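Local coordinates for protein cytochrome C (Marichromatium purpuratum 984, PDB 5LO9) that probably oxidises thiosulfate to tetrathionate and passes the electrons on through four covalently bound c-type hemes, at residues V130-V135 against E411-D416; E259-G264 against Q357-W362; N294-D299 against F361-G366. One frame throughout, in Å; residues are numbered along the deposited sequence.

Following the chain from the N terminus, residues 130-135 come first, just after the heme-binding helix 121-125. Their partner, 411-416, comes last, so interaction 1 closes the longest loop. It ties the cytochrome unit of heme 2 to that of heme 3. Interactions 2 and 3 are both nested inside this loop. Helix 256-269 opens interaction 2 and residues 294-299 open interaction 3. Both then close on helix 351-363 and its end, where they share Phe361 and Trp362. Together they join three parts of the heme 4 unit, and Tyr359 OH bonds Asn294 O between them. Interaction 1 lies apart, about 15 Å from interaction 3 by nearest atoms.

Interaction 1 (V130-V135 against E411-D416); sequences VGAGAV and EGLLVD
The loop 130-135 passes the short strand 413-415 in a roughly antiparallel sense, with directions 145° apart and the closest CA atoms, of Ala132 and Val415, 6.5 Å from each other. No hydrogen bond links the two segments. The contact is apolar and partly open to the surface.

Val415 and Leu413 carry the contact from the strand. Val415 CG1 stands anti to the backbone N (chi1 174°) and comes 3.7 Å from Gly131 O. The same methyl meets Val130 CG2 at 4.1 Å, and the two side chains lie alongside each other, pointing opposite ways. The other branch, Val415 CG2, lies 4.1 Å from Ala132 CA. Leu413, two residues back on the same side of the strand, reaches over with one methyl. Its CG is anti to the backbone N, and CD2 touches Ala132 O at 3.5 Å and Ala132 CB at 3.9 Å. Ala132 is thus held between the two side chains. Gly131 and Gly133 both have positive phi, and at their backbone angles a CB would press on the preceding carbonyl O.

Each segment follows a Cys-X-X-Cys-His heme-binding motif, ending in His125 of heme 2 and His406 of heme 3. The contact therefore joins equivalent places in two cytochrome c units. The backbone of Gly131 bonds that of His125, at the end of helix 121-125. Strand 413-415 pairs edge to edge with strand 418-421 in a hairpin, and Leu413 also packs on Phe421 and Val415 on Val420.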
loop_
_atom_site.group_PDB
_atom_site.type_symbol
_atom_site.label_atom_id
_atom_site.label_comp_id
_atom_site.label_asym_id
_atom_site.label_seq_id
_atom_site.Cartn_x
_atom_site.Cartn_y
_atom_site.Cartn_z
ATOM N N VAL A 130 -29.027 -23.855 0.853
ATOM C CA VAL A 130 -29.440 -25.084 1.524
ATOM C C VAL A 130 -30.246 -24.815 2.782
ATOM O O VAL A 130 -30.685 -25.760 3.445
ATOM C CB VAL A 130 -28.179 -25.916 1.826
ATOM C CG1 VAL A 130 -27.528 -26.267 0.543
ATOM C CG2 VAL A 130 -27.208 -25.135 2.726
ATOM N N GLY A 131 -30.481 -23.560 3.113
ATOM C CA GLY A 131 -31.240 -23.229 4.297
ATOM C C GLY A 131 -30.337 -22.806 5.436
ATOM O O GLY A 131 -29.159 -23.136 5.479
ATOM N N ALA A 132 -30.935 -22.063 6.406
ATOM C CA ALA A 132 -30.260 -21.545 7.583
ATOM C C ALA A 132 -31.168 -21.731 8.791
ATOM O O ALA A 132 -31.720 -20.795 9.363
ATOM C CB ALA A 132 -29.884 -20.075 7.407
ATOM N N GLY A 133 -31.322 -22.962 9.217
ATOM C CA GLY A 133 -32.183 -23.227 10.349
ATOM C C GLY A 133 -33.660 -23.168 10.016
ATOM O O GLY A 133 -34.076 -23.172 8.853
ATOM N N ALA A 134 -34.469 -23.123 11.076
ATOM C CA ALA A 134 -35.920 -23.252 10.912
ATOM C C ALA A 134 -36.550 -22.001 10.306
ATOM O O ALA A 134 -37.423 -22.107 9.437
ATOM C CB ALA A 134 -36.570 -23.541 12.242
ATOM N N VAL A 135 -36.080 -20.811 10.716
ATOM C CA VAL A 135 -36.592 -19.557 10.171
ATOM C C VAL A 135 -36.389 -19.469 8.677
ATOM O O VAL A 135 -37.235 -18.937 7.956
ATOM C CB VAL A 135 -35.896 -18.357 10.822
ATOM C CG1 VAL A 135 -36.349 -17.067 10.169
ATOM C CG2 VAL A 135 -36.169 -18.300 12.234
ATOM N N GLU A 411 -25.690 -16.269 20.117
ATOM C CA GLU A 411 -24.826 -17.363 19.672
ATOM C C GLU A 411 -24.557 -17.361 18.158
ATOM O O GLU A 411 -23.691 -18.108 17.698
ATOM C CB GLU A 411 -25.425 -18.724 20.102
ATOM C CG GLU A 411 -26.695 -19.208 19.368
ATOM C CD GLU A 411 -28.017 -18.732 19.974
ATOM O OE1 GLU A 411 -28.074 -17.678 20.678
ATOM O OE2 GLU A 411 -29.001 -19.453 19.715
ATOM N N GLY A 412 -25.271 -16.565 17.379
ATOM C CA GLY A 412 -25.156 -16.630 15.938
ATOM C C GLY A 412 -25.614 -17.968 15.334
ATOM O O GLY A 412 -26.226 -18.831 15.986
ATOM N N LEU A 413 -25.318 -18.107 14.035
ATOM C CA LEU A 413 -25.649 -19.328 13.313
ATOM C C LEU A 413 -24.566 -19.659 12.306
ATOM O O LEU A 413 -24.154 -18.801 11.519
ATOM C CB LEU A 413 -26.984 -19.222 12.563
ATOM C CG LEU A 413 -27.425 -20.490 11.813
ATOM C CD1 LEU A 413 -27.539 -21.636 12.798
ATOM C CD2 LEU A 413 -28.759 -20.298 11.118
ATOM N N LEU A 414 -24.175 -20.922 12.293
ATOM C CA LEU A 414 -23.226 -21.446 11.338
ATOM C C LEU A 414 -23.902 -22.557 10.538
ATOM O O LEU A 414 -24.702 -23.320 11.083
ATOM C CB LEU A 414 -22.008 -21.950 12.098
ATOM C CG LEU A 414 -20.819 -21.001 12.181
ATOM C CD1 LEU A 414 -21.204 -19.665 12.712
ATOM C CD2 LEU A 414 -19.774 -21.581 13.116
ATOM N N VAL A 415 -23.589 -22.656 9.247
ATOM C CA VAL A 415 -24.145 -23.680 8.366
ATOM C C VAL A 415 -22.999 -24.297 7.573
ATOM O O VAL A 415 -22.331 -23.595 6.798
ATOM C CB VAL A 415 -25.196 -23.093 7.410
ATOM C CG1 VAL A 415 -25.681 -24.129 6.394
ATOM C CG2 VAL A 415 -26.341 -22.519 8.203
ATOM N N ASP A 416 -22.778 -25.606 7.753
ATOM C CA ASP A 416 -21.652 -26.308 7.110
ATOM C C ASP A 416 -20.338 -25.566 7.365
ATOM O O ASP A 416 -19.489 -25.455 6.488
ATOM C CB ASP A 416 -21.880 -26.503 5.607
ATOM C CG ASP A 416 -23.113 -27.399 5.286
ATOM O OD1 ASP A 416 -23.666 -27.327 4.147
ATOM O OD2 ASP A 416 -23.532 -28.181 6.184
#

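Interaction 2 (E259-G264 against Q357-W362); sequences EMVRLG and QSYIFW. With EDO (1,2-ethanediol), chain B; EDO (1,2-ethanediol), chain S.
Tyr359 leaves helix 351-363 with CG anti to the backbone N (chi1 173°), which sends the ring obliquely across the Val261-Gly264 turn of helix 256-269. Its CB rests 3.6 Å from Gly264 C. CG stays near that carbonyl carbon and also approaches Val261 O. On one side of the ring, CD1 comes 3.7 Å from Val261 O and 4.1 Å from Val261 CG1. On the other, CD2 lies 3.9 Å from Gly264 O. The tip is polar: OH bonds the backbone O of Asn294 and accepts from O2 of an ethanediol, probably from the crystallisation liquor.

Gly264 allows this approach. A CB there would fall 2.7 Å from Tyr359 CB. The axes of 259-264 and 357-362 approach to 7.3 Å and cross at -99°. Val261, one turn before Gly264, sends both methyls to the partner helix. Its CG1 meets Trp362 CE3 at 3.4 Å, off the centre of the indole, while CG2 lies 3.7 Å from Ser358 O. Tyr359 CE1 meets the edge of the same indole. Ser358 OG turns back to bond Asp354 O, one turn earlier in its own helix.

A near-perpendicular crossing of the first and last helices, with the Cys-X-X-Cys-His motif between them, is the hallmark of the cytochrome c fold, here around heme 4. Met260 extends the contact to Leu351 and Ala355 of helix 351-363. The second subunit adds Pro311 against Ser358, and Val320 of its strand 319-321 against Met260. Away from helix 256-269, Gln357 and Ile360 pack on helix 323-332.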
loop_
_atom_site.group_PDB
_atom_site.type_symbol
_atom_site.label_atom_id
_atom_site.label_comp_id
_atom_site.label_asym_id
_atom_site.label_seq_id
_atom_site.Cartn_x
_atom_site.Cartn_y
_atom_site.Cartn_z
ATOM N N GLU A 259 -6.064 -13.380 -10.154
ATOM C CA GLU A 259 -6.229 -14.559 -9.319
ATOM C C GLU A 259 -6.025 -14.235 -7.848
ATOM O O GLU A 259 -6.686 -14.832 -6.995
ATOM C CB GLU A 259 -5.257 -15.662 -9.742
ATOM C CG GLU A 259 -5.656 -16.511 -10.955
ATOM C CD GLU A 259 -7.158 -16.866 -11.026
ATOM O OE1 GLU A 259 -7.825 -17.016 -9.959
ATOM O OE2 GLU A 259 -7.666 -16.990 -12.173
ATOM N N MET A 260 -5.117 -13.314 -7.527
ATOM C CA MET A 260 -4.894 -12.920 -6.137
ATOM C C MET A 260 -6.007 -12.021 -5.637
ATOM O O MET A 260 -6.325 -12.017 -4.437
ATOM C CB MET A 260 -3.570 -12.183 -5.957
ATOM C CG MET A 260 -2.325 -13.038 -5.958
ATOM S SD MET A 260 -2.063 -14.178 -4.575
ATOM C CE MET A 260 -1.790 -12.972 -3.257
ATOM N N VAL A 261 -6.535 -11.169 -6.512
ATOM C CA VAL A 261 -7.684 -10.370 -6.117
ATOM C C VAL A 261 -8.856 -11.286 -5.770
ATOM O O VAL A 261 -9.548 -11.088 -4.767
ATOM C CB VAL A 261 -8.046 -9.358 -7.215
ATOM C CG1 VAL A 261 -9.408 -8.740 -6.914
ATOM C CG2 VAL A 261 -6.982 -8.262 -7.318
ATOM N N ARG A 262 -9.073 -12.315 -6.572
ATOM C CA ARG A 262 -10.145 -13.258 -6.290
ATOM C C ARG A 262 -9.911 -13.963 -4.959
ATOM O O ARG A 262 -10.833 -14.115 -4.139
ATOM C CB ARG A 262 -10.242 -14.226 -7.456
ATOM C CG ARG A 262 -11.072 -15.465 -7.227
ATOM C CD ARG A 262 -11.124 -16.302 -8.517
ATOM N NE ARG A 262 -11.563 -15.443 -9.605
ATOM C CZ ARG A 262 -11.277 -15.621 -10.876
ATOM N NH1 ARG A 262 -10.530 -16.654 -11.249
ATOM N NH2 ARG A 262 -11.744 -14.747 -11.760
ATOM N N LEU A 263 -8.672 -14.372 -4.701
ATOM C CA LEU A 263 -8.380 -15.021 -3.427
ATOM C C LEU A 263 -8.637 -14.067 -2.274
ATOM O O LEU A 263 -9.268 -14.433 -1.287
ATOM C CB LEU A 263 -6.933 -15.496 -3.390
ATOM C CG LEU A 263 -6.517 -16.130 -2.062
ATOM C CD1 LEU A 263 -7.324 -17.318 -1.813
ATOM C CD2 LEU A 263 -5.059 -16.511 -2.091
ATOM N N GLY A 264 -8.153 -12.833 -2.379
ATOM C CA GLY A 264 -8.396 -11.886 -1.312
ATOM C C GLY A 264 -9.879 -11.667 -1.087
ATOM O O GLY A 264 -10.335 -11.517 0.049
ATOM N N GLN A 357 -4.528 -7.529 0.693
ATOM C CA GLN A 357 -4.122 -6.221 0.206
ATOM C C GLN A 357 -4.378 -6.070 -1.288
ATOM O O GLN A 357 -4.693 -4.977 -1.747
ATOM C CB GLN A 357 -2.666 -5.963 0.508
ATOM C CG GLN A 357 -2.417 -5.740 1.969
ATOM C CD GLN A 357 -1.025 -5.277 2.264
ATOM O OE1 GLN A 357 -0.766 -4.074 2.352
ATOM N NE2 GLN A 357 -0.110 -6.221 2.408
ATOM N N SER A 358 -4.273 -7.135 -2.063
ATOM C CA SER A 358 -4.578 -7.000 -3.486
ATOM C C SER A 358 -6.064 -6.750 -3.711
ATOM O O SER A 358 -6.454 -5.913 -4.540
ATOM C CB SER A 358 -4.147 -8.252 -4.239
ATOM O OG SER A 358 -2.734 -8.360 -4.264
ATOM N N TYR A 359 -6.908 -7.479 -2.984
ATOM C CA TYR A 359 -8.343 -7.296 -3.116
ATOM C C TYR A 359 -8.722 -5.885 -2.709
ATOM O O TYR A 359 -9.470 -5.201 -3.421
ATOM C CB TYR A 359 -9.070 -8.330 -2.255
ATOM C CG TYR A 359 -10.549 -8.152 -2.180
ATOM C CD1 TYR A 359 -11.321 -8.220 -3.314
ATOM C CD2 TYR A 359 -11.173 -7.879 -0.981
ATOM C CE1 TYR A 359 -12.670 -8.040 -3.261
ATOM C CE2 TYR A 359 -12.544 -7.699 -0.917
ATOM C CZ TYR A 359 -13.285 -7.793 -2.066
ATOM O OH TYR A 359 -14.644 -7.609 -2.019
ATOM N N ILE A 360 -8.177 -5.408 -1.591
ATOM C CA ILE A 360 -8.549 -4.083 -1.123
ATOM C C ILE A 360 -8.070 -3.021 -2.095
ATOM O O ILE A 360 -8.750 -2.023 -2.324
ATOM C CB ILE A 360 -7.990 -3.852 0.278
ATOM C CG1 ILE A 360 -8.699 -4.757 1.291
ATOM C CG2 ILE A 360 -8.147 -2.427 0.649
ATOM C CD1 ILE A 360 -7.934 -4.947 2.630
ATOM N N PHE A 361 -6.869 -3.192 -2.626
ATOM C CA PHE A 361 -6.325 -2.273 -3.620
ATOM C C PHE A 361 -7.243 -2.208 -4.816
ATOM O O PHE A 361 -7.587 -1.126 -5.299
ATOM C CB PHE A 361 -4.924 -2.770 -4.027
ATOM C CG PHE A 361 -4.295 -2.086 -5.246
ATOM C CD1 PHE A 361 -4.007 -2.816 -6.393
ATOM C CD2 PHE A 361 -3.907 -0.751 -5.197
ATOM C CE1 PHE A 361 -3.395 -2.207 -7.480
ATOM C CE2 PHE A 361 -3.281 -0.146 -6.287
ATOM C CZ PHE A 361 -3.033 -0.874 -7.430
ATOM N N TRP A 362 -7.665 -3.367 -5.298
ATOM C CA TRP A 362 -8.530 -3.399 -6.465
ATOM C C TRP A 362 -9.854 -2.667 -6.223
ATOM O O TRP A 362 -10.284 -1.862 -7.059
ATOM C CB TRP A 362 -8.772 -4.842 -6.858
ATOM C CG TRP A 362 -9.796 -4.985 -7.891
ATOM C CD1 TRP A 362 -9.711 -4.569 -9.172
ATOM C CD2 TRP A 362 -11.069 -5.621 -7.756
ATOM N NE1 TRP A 362 -10.849 -4.903 -9.852
ATOM C CE2 TRP A 362 -11.697 -5.555 -9.007
ATOM C CE3 TRP A 362 -11.731 -6.237 -6.702
ATOM C CZ2 TRP A 362 -12.952 -6.063 -9.233
ATOM C CZ3 TRP A 362 -12.967 -6.746 -6.925
ATOM C CH2 TRP A 362 -13.578 -6.652 -8.184
HETATM C C1 EDO B . -16.577 -10.620 -4.347
HETATM O O1 EDO B . -17.684 -10.826 -3.492
HETATM C C2 EDO B . -16.530 -9.135 -4.741
HETATM O O2 EDO B . -15.526 -8.249 -4.190
HETATM C C1 EDO S . 1.321 -0.714 2.949
HETATM O O1 EDO S . 0.700 -1.853 3.616
HETATM C C2 EDO S . 0.287 0.299 2.414
HETATM O O2 EDO S . -0.208 1.233 3.461
#

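Interaction 3 (N294-D299 against F361-G366); sequences NGRRAD and FWLATG. With EDO (1,2-ethanediol), chain B; EDO (1,2-ethanediol), chain X.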
loop_
_atom_site.group_PDB
_atom_site.type_symbol
_atom_site.label_atom_id
_atom_site.label_comp_id
_atom_site.label_asym_id
_atom_site.label_seq_id
_atom_site.Cartn_x
_atom_site.Cartn_y
_atom_site.Cartn_z
ATOM N N ASN A 294 -19.009 -7.343 1.239
ATOM C CA ASN A 294 -17.635 -7.828 1.067
ATOM C C ASN A 294 -16.648 -6.674 0.927
ATOM O O ASN A 294 -15.682 -6.736 0.167
ATOM C CB ASN A 294 -17.540 -8.785 -0.116
ATOM C CG ASN A 294 -16.537 -9.897 0.125
ATOM O OD1 ASN A 294 -16.380 -10.378 1.256
ATOM N ND2 ASN A 294 -15.885 -10.343 -0.948
ATOM N N GLY A 295 -16.872 -5.636 1.720
ATOM C CA GLY A 295 -15.992 -4.510 1.756
ATOM C C GLY A 295 -16.373 -3.396 0.832
ATOM O O GLY A 295 -15.639 -2.410 0.771
ATOM N N ARG A 296 -17.528 -3.469 0.165
ATOM C CA ARG A 296 -17.873 -2.421 -0.800
ATOM C C ARG A 296 -18.831 -1.360 -0.275
ATOM O O ARG A 296 -18.949 -0.302 -0.905
ATOM C CB ARG A 296 -18.499 -3.025 -2.049
ATOM C CG ARG A 296 -17.694 -4.131 -2.713
ATOM C CD ARG A 296 -18.520 -4.841 -3.726
ATOM N NE ARG A 296 -17.759 -5.480 -4.786
ATOM C CZ ARG A 296 -17.429 -4.888 -5.926
ATOM N NH1 ARG A 296 -17.748 -3.613 -6.160
ATOM N NH2 ARG A 296 -16.758 -5.575 -6.821
ATOM N N ARG A 297 -19.493 -1.595 0.857
ATOM C CA ARG A 297 -20.646 -0.792 1.257
ATOM C C ARG A 297 -20.248 0.495 1.965
ATOM O O ARG A 297 -19.695 0.474 3.080
ATOM C CB ARG A 297 -21.533 -1.601 2.177
ATOM C CG ARG A 297 -22.728 -0.850 2.695
ATOM C CD ARG A 297 -23.805 -0.806 1.671
ATOM N NE ARG A 297 -25.110 -0.511 2.265
ATOM C CZ ARG A 297 -26.176 -0.120 1.582
ATOM N NH1 ARG A 297 -26.126 0.052 0.272
ATOM N NH2 ARG A 297 -27.298 0.067 2.223
ATOM N N ALA A 298 -20.571 1.616 1.337
ATOM C CA ALA A 298 -20.440 2.881 2.031
ATOM C C ALA A 298 -21.214 2.854 3.340
ATOM O O ALA A 298 -22.317 2.289 3.435
ATOM C CB ALA A 298 -20.957 4.013 1.167
ATOM N N ASP A 299 -20.617 3.484 4.346
ATOM C CA ASP A 299 -21.128 3.576 5.712
ATOM C C ASP A 299 -21.093 2.234 6.450
ATOM O O ASP A 299 -21.619 2.137 7.562
ATOM C CB ASP A 299 -22.539 4.153 5.749
ATOM C CG ASP A 299 -22.605 5.621 5.322
ATOM O OD1 ASP A 299 -21.640 6.407 5.550
ATOM O OD2 ASP A 299 -23.664 5.997 4.767
ATOM N N PHE A 361 -6.869 -3.192 -2.626
ATOM C CA PHE A 361 -6.325 -2.273 -3.620
ATOM C C PHE A 361 -7.243 -2.208 -4.816
ATOM O O PHE A 361 -7.587 -1.126 -5.299
ATOM C CB PHE A 361 -4.924 -2.770 -4.027
ATOM C CG PHE A 361 -4.295 -2.086 -5.246
ATOM C CD1 PHE A 361 -4.007 -2.816 -6.393
ATOM C CD2 PHE A 361 -3.907 -0.751 -5.197
ATOM C CE1 PHE A 361 -3.395 -2.207 -7.480
ATOM C CE2 PHE A 361 -3.281 -0.146 -6.287
ATOM C CZ PHE A 361 -3.033 -0.874 -7.430
ATOM N N TRP A 362 -7.665 -3.367 -5.298
ATOM C CA TRP A 362 -8.530 -3.399 -6.465
ATOM C C TRP A 362 -9.854 -2.667 -6.223
ATOM O O TRP A 362 -10.284 -1.862 -7.059
ATOM C CB TRP A 362 -8.772 -4.842 -6.858
ATOM C CG TRP A 362 -9.796 -4.985 -7.891
ATOM C CD1 TRP A 362 -9.711 -4.569 -9.172
ATOM C CD2 TRP A 362 -11.069 -5.621 -7.756
ATOM N NE1 TRP A 362 -10.849 -4.903 -9.852
ATOM C CE2 TRP A 362 -11.697 -5.555 -9.007
ATOM C CE3 TRP A 362 -11.731 -6.237 -6.702
ATOM C CZ2 TRP A 362 -12.952 -6.063 -9.233
ATOM C CZ3 TRP A 362 -12.967 -6.746 -6.925
ATOM C CH2 TRP A 362 -13.578 -6.652 -8.184
ATOM N N LEU A 363 -10.505 -2.906 -5.070
ATOM C CA LEU A 363 -11.769 -2.215 -4.795
ATOM C C LEU A 363 -11.610 -0.709 -4.846
ATOM O O LEU A 363 -12.587 0.005 -5.111
ATOM C CB LEU A 363 -12.320 -2.587 -3.434
ATOM C CG LEU A 363 -12.803 -4.006 -3.254
ATOM C CD1 LEU A 363 -13.237 -4.198 -1.831
ATOM C CD2 LEU A 363 -13.934 -4.293 -4.234
ATOM N N ALA A 364 -10.398 -0.217 -4.589
ATOM C CA ALA A 364 -10.096 1.205 -4.487
ATOM C C ALA A 364 -9.673 1.832 -5.815
ATOM O O ALA A 364 -9.250 3.003 -5.829
ATOM C CB ALA A 364 -9.007 1.430 -3.461
ATOM N N THR A 365 -9.767 1.081 -6.916
ATOM C CA THR A 365 -9.405 1.599 -8.230
ATOM C C THR A 365 -10.047 2.954 -8.500
ATOM O O THR A 365 -11.277 3.108 -8.441
ATOM C CB THR A 365 -9.825 0.617 -9.308
ATOM O OG1 THR A 365 -9.193 -0.651 -9.123
ATOM C CG2 THR A 365 -9.367 1.148 -10.567
ATOM N N GLY A 366 -9.204 3.930 -8.776
ATOM C CA GLY A 366 -9.623 5.259 -9.114
ATOM C C GLY A 366 -9.612 6.258 -7.979
ATOM O O GLY A 366 -9.652 7.472 -8.242
HETATM C C1 EDO B . -16.577 -10.620 -4.347
HETATM O O1 EDO B . -17.684 -10.826 -3.492
HETATM C C2 EDO B . -16.530 -9.135 -4.741
HETATM O O2 EDO B . -15.526 -8.249 -4.190
HETATM C C1 EDO X . -6.429 -2.610 -10.465
HETATM O O1 EDO X . -7.596 -2.152 -11.190
HETATM C C2 EDO X . -5.182 -2.033 -11.153
HETATM O O2 EDO X . -4.608 -2.961 -12.092
#
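Leu363 sets its CD2 methyl over the centre of the Arg296 guanidinium, 3.9 Å from CZ. In this cytochrome c fold, the contact brings the segment just after the Cys-X-X-Cys-His motif of heme 4 against the end of the last helix of the unit, 351-363.

Leu363 CG is anti to its own carbonyl carbon, which points the isobutyl group at 294-296; its two methyls go to different partners. CD1 reaches back to the carbonyls of Asn294 and Gly295, and lies 4.0 Å from Gly295 O. At the backbone angles of Gly295 (phi 93°) a CB would jam against the preceding carbonyl O and also point at this methyl.

Arg296 runs extended from CG to NE. Its guanidinium plane stands 89° from the Trp362 ring. NH2 comes 3.6 Å from Trp362 CH2, and its firm polar partner is Pro247 O. Arg249, a like charge, lies close to NE. An ethanediol sits at the guanidinium edge, its O2 3.6 Å from Arg296 NE. Its O1 takes a weak bond of 3.2 Å from Asn294 ND2, which also bonds Ala265 O of helix 256-269. An alanine in place of Arg296 would remove the flat group under Leu363 CD2 and the bond to Pro247 O, and would probably loosen the hold of 294-299 on helix 351-363 and the Pro247 loop.

Beyond Leu363 the helix ends, and Ala364 is the first residue to leave helical angles. Phe361 and Ala364 face the second subunit, packing on its Tyr310 and Thr369. The turn is closed at Trp362 O, which accepts twice from Thr365: from N at 3.0 Å, and from OG1 at 2.6 Å on a lone pair in the carbonyl plane (C=O...OG1 133°).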